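Local coordinates for protein dermonecrotic toxin (Pasteurella multocida, PDB 2EBF) that acts as an intracellular mitogenic toxin that induces bone resorption and is associated with severe progressive atrophic rhinitis in pigs, with a thiol protease-like catalytic triad in its C-terminal region, at residues G566-L571 and L736-R741. Numbering follows the deposited sequence.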
ATOM      1  N   GLY A 566     -17.874 -13.524 -10.138  1.00 46.19           N
ATOM      2  CA  GLY A 566     -18.069 -14.146  -8.850  1.00 44.14           C
ATOM      3  C   GLY A 566     -16.712 -14.442  -8.254  1.00 42.30           C
ATOM      4  O   GLY A 566     -16.018 -13.519  -7.843  1.00 42.41           O
ATOM      5  N   LYS A 567     -16.296 -15.708  -8.219  1.00 39.87           N
ATOM      6  CA  LYS A 567     -15.218 -16.019  -7.287  1.00 37.56           C
ATOM      7  C   LYS A 567     -14.447 -17.322  -7.491  1.00 35.78           C
ATOM      8  O   LYS A 567     -15.040 -18.385  -7.612  1.00 33.89           O
ATOM      9  CB  LYS A 567     -15.785 -15.979  -5.863  1.00 38.18           C
ATOM     10  CG  LYS A 567     -14.735 -16.093  -4.770  1.00 40.24           C
ATOM     11  CD  LYS A 567     -15.360 -16.180  -3.394  1.00 43.99           C
ATOM     12  CE  LYS A 567     -14.279 -16.319  -2.317  1.00 46.40           C
ATOM     13  NZ  LYS A 567     -13.225 -15.247  -2.450  1.00 49.21           N
ATOM     14  N   ILE A 568     -13.119 -17.212  -7.491  1.00 33.96           N
ATOM     15  CA  ILE A 568     -12.239 -18.367  -7.302  1.00 32.55           C
ATOM     16  C   ILE A 568     -12.213 -18.689  -5.820  1.00 32.91           C
ATOM     17  O   ILE A 568     -11.790 -17.865  -5.015  1.00 32.76           O
ATOM     18  CB  ILE A 568     -10.793 -18.073  -7.794  1.00 32.45           C
ATOM     19  CG1 ILE A 568     -10.794 -17.776  -9.302  1.00 31.26           C
ATOM     20  CG2 ILE A 568      -9.850 -19.243  -7.462  1.00 31.02           C
ATOM     21  CD1 ILE A 568      -9.523 -17.094  -9.802  1.00 32.29           C
ATOM     22  N   LEU A 569     -12.671 -19.885  -5.461  1.00 32.90           N
ATOM     23  CA  LEU A 569     -12.775 -20.272  -4.068  1.00 33.40           C
ATOM     24  C   LEU A 569     -11.398 -20.408  -3.458  1.00 33.00           C
ATOM     25  O   LEU A 569     -11.184 -20.010  -2.323  1.00 33.71           O
ATOM     26  CB  LEU A 569     -13.536 -21.591  -3.921  1.00 33.57           C
ATOM     27  CG  LEU A 569     -15.055 -21.559  -3.916  1.00 36.15           C
ATOM     28  CD1 LEU A 569     -15.548 -22.874  -3.329  1.00 36.86           C
ATOM     29  CD2 LEU A 569     -15.584 -20.378  -3.087  1.00 39.93           C
ATOM     30  N   GLY A 570     -10.476 -20.972  -4.232  1.00 32.37           N
ATOM     31  CA  GLY A 570      -9.069 -21.094  -3.837  1.00 31.61           C
ATOM     32  C   GLY A 570      -8.296 -21.784  -4.948  1.00 30.52           C
ATOM     33  O   GLY A 570      -8.854 -22.588  -5.697  1.00 29.65           O
ATOM     34  N   LEU A 571      -7.002 -21.486  -5.037  1.00 30.38           N
ATOM     35  CA  LEU A 571      -6.119 -22.142  -6.001  1.00 30.24           C
ATOM     36  C   LEU A 571      -5.477 -23.332  -5.319  1.00 30.84           C
ATOM     37  O   LEU A 571      -4.279 -23.344  -5.035  1.00 30.40           O
ATOM     38  CB  LEU A 571      -5.072 -21.163  -6.553  1.00 29.81           C
ATOM     39  CG  LEU A 571      -5.620 -20.025  -7.425  1.00 29.76           C
ATOM     40  CD1 LEU A 571      -4.517 -19.052  -7.892  1.00 28.75           C
ATOM     41  CD2 LEU A 571      -6.354 -20.605  -8.593  1.00 28.11           C
ATOM     42  N   LEU A 736      -9.379 -20.004 -17.368  1.00 27.69           N
ATOM     43  CA  LEU A 736      -8.443 -20.936 -18.011  1.00 28.02           C
ATOM     44  C   LEU A 736      -7.015 -20.907 -17.457  1.00 27.94           C
ATOM     45  O   LEU A 736      -6.322 -21.926 -17.501  1.00 28.13           O
ATOM     46  CB  LEU A 736      -8.463 -20.754 -19.530  1.00 28.13           C
ATOM     47  CG  LEU A 736      -9.783 -21.114 -20.224  1.00 28.35           C
ATOM     48  CD1 LEU A 736      -9.663 -20.915 -21.720  1.00 29.47           C
ATOM     49  CD2 LEU A 736     -10.278 -22.552 -19.870  1.00 30.60           C
ATOM     50  N   PHE A 737      -6.591 -19.768 -16.908  1.00 27.61           N
ATOM     51  CA  PHE A 737      -5.270 -19.692 -16.266  1.00 28.15           C
ATOM     52  C   PHE A 737      -5.161 -20.618 -15.049  1.00 28.49           C
ATOM     53  O   PHE A 737      -4.047 -20.922 -14.600  1.00 28.60           O
ATOM     54  CB  PHE A 737      -4.886 -18.241 -15.905  1.00 27.68           C
ATOM     55  CG  PHE A 737      -5.409 -17.778 -14.562  1.00 28.00           C
ATOM     56  CD1 PHE A 737      -4.622 -17.879 -13.409  1.00 29.03           C
ATOM     57  CD2 PHE A 737      -6.686 -17.237 -14.457  1.00 28.94           C
ATOM     58  CE1 PHE A 737      -5.115 -17.445 -12.170  1.00 28.00           C
ATOM     59  CE2 PHE A 737      -7.188 -16.795 -13.241  1.00 27.28           C
ATOM     60  CZ  PHE A 737      -6.406 -16.894 -12.090  1.00 27.11           C
ATOM     61  N   THR A 738      -6.306 -21.093 -14.543  1.00 28.38           N
ATOM     62  CA  THR A 738      -6.325 -22.019 -13.403  1.00 28.42           C
ATOM     63  C   THR A 738      -6.328 -23.503 -13.787  1.00 28.98           C
ATOM     64  O   THR A 738      -6.201 -24.360 -12.911  1.00 28.59           O
ATOM     65  CB  THR A 738      -7.512 -21.767 -12.432  1.00 28.12           C
ATOM     66  OG1 THR A 738      -8.742 -22.145 -13.063  1.00 27.78           O
ATOM     67  CG2 THR A 738      -7.577 -20.285 -11.992  1.00 28.14           C
ATOM     68  N   LYS A 739      -6.494 -23.826 -15.072  1.00 29.42           N
ATOM     69  CA  LYS A 739      -6.339 -25.226 -15.480  1.00 30.68           C
ATOM     70  C   LYS A 739      -4.912 -25.678 -15.115  1.00 31.67           C
ATOM     71  O   LYS A 739      -3.940 -25.031 -15.504  1.00 31.46           O
ATOM     72  CB  LYS A 739      -6.662 -25.444 -16.970  1.00 29.96           C
ATOM     73  CG  LYS A 739      -6.556 -26.912 -17.393  1.00 30.44           C
ATOM     74  CD  LYS A 739      -7.347 -27.225 -18.647  1.00 30.93           C
ATOM     75  CE  LYS A 739      -7.069 -28.649 -19.109  1.00 33.06           C
ATOM     76  NZ  LYS A 739      -7.748 -28.971 -20.401  1.00 33.80           N
ATOM     77  N   PRO A 740      -4.792 -26.739 -14.301  1.00 33.25           N
ATOM     78  CA  PRO A 740      -3.480 -27.116 -13.767  1.00 34.54           C
ATOM     79  C   PRO A 740      -2.412 -27.339 -14.827  1.00 36.37           C
ATOM     80  O   PRO A 740      -2.655 -28.010 -15.826  1.00 36.70           O
ATOM     81  CB  PRO A 740      -3.782 -28.403 -12.988  1.00 34.50           C
ATOM     82  CG  PRO A 740      -5.199 -28.208 -12.530  1.00 33.45           C
ATOM     83  CD  PRO A 740      -5.858 -27.603 -13.752  1.00 33.15           C
ATOM     84  N   ARG A 741      -1.240 -26.762 -14.590  1.00 38.21           N
ATOM     85  CA  ARG A 741      -0.140 -26.805 -15.538  1.00 40.66           C
ATOM     86  C   ARG A 741       1.108 -27.363 -14.895  1.00 42.55           C
ATOM     87  O   ARG A 741       1.364 -27.128 -13.715  1.00 42.34           O
ATOM     88  CB  ARG A 741       0.207 -25.395 -16.003  1.00 40.20           C
ATOM     89  CG  ARG A 741      -0.676 -24.826 -17.059  1.00 40.17           C
ATOM     90  CD  ARG A 741      -0.214 -23.408 -17.366  1.00 39.79           C
ATOM     91  NE  ARG A 741      -0.831 -22.425 -16.476  1.00 37.48           N
ATOM     92  CZ  ARG A 741      -0.721 -21.110 -16.624  1.00 37.96           C
ATOM     93  NH1 ARG A 741       0.023 -20.598 -17.611  1.00 33.39           N
ATOM     94  NH2 ARG A 741      -1.351 -20.306 -15.775  1.00 36.78           N
TER
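Leu571 and Thr738 mark the closest backbone approach, yet their CA atoms are still 7.4 Å apart, so strand 567-568 and the loop beyond it meet the 3-10 turn 736-738 through side chains alone. The buried surface is correspondingly small, 143 Å² summed over both sides. The Ile568 and Phe737 side chains come from opposite directions: CD1, at the end of the isoleucine's longer branch, lies 3.9 Å from ring atom CZ and approaches the ring obliquely. A chi1 of 86° puts Phe737 CG between the backbone N and the carbonyl carbon, which turns one ring face to the CG2 methyl of Thr738, 3.5 Å above the ring plane over its centre. That methyl is shared. Leu571 CD2 touches Thr738 CG2 at 3.6 Å, the two side chains crossing at about a right angle, while Ile568 CD1 lies 4.3 Å from the same Thr738 CG2. In the C3 domain, strand 567-568 is an outermost strand of an antiparallel sheet, its backbone bonded to strand 717-720; the contact thus joins this edge to the chain that follows helix 726-730 near the C-terminus. Thr738 keeps its polar branch for other partners: OG1 is hydrogen-bonded to Pro735 O and to Trp653 NE1, consistent with a fixed rotation that presents CG2 to the two aliphatic side chains. From the loop that follows, Arg741 NH2 donates to Phe737 O, back onto the turn, over 3.0 Å, meeting a lone pair in the carbonyl plane. The bond is bent, at 136° about the hydrogen, and the acceptor sits 29° out of the guanidinium plane. NH1 of Arg741 makes a salt bridge with Glu133 OE1, tying this loop to the N-terminal helical part of the chain.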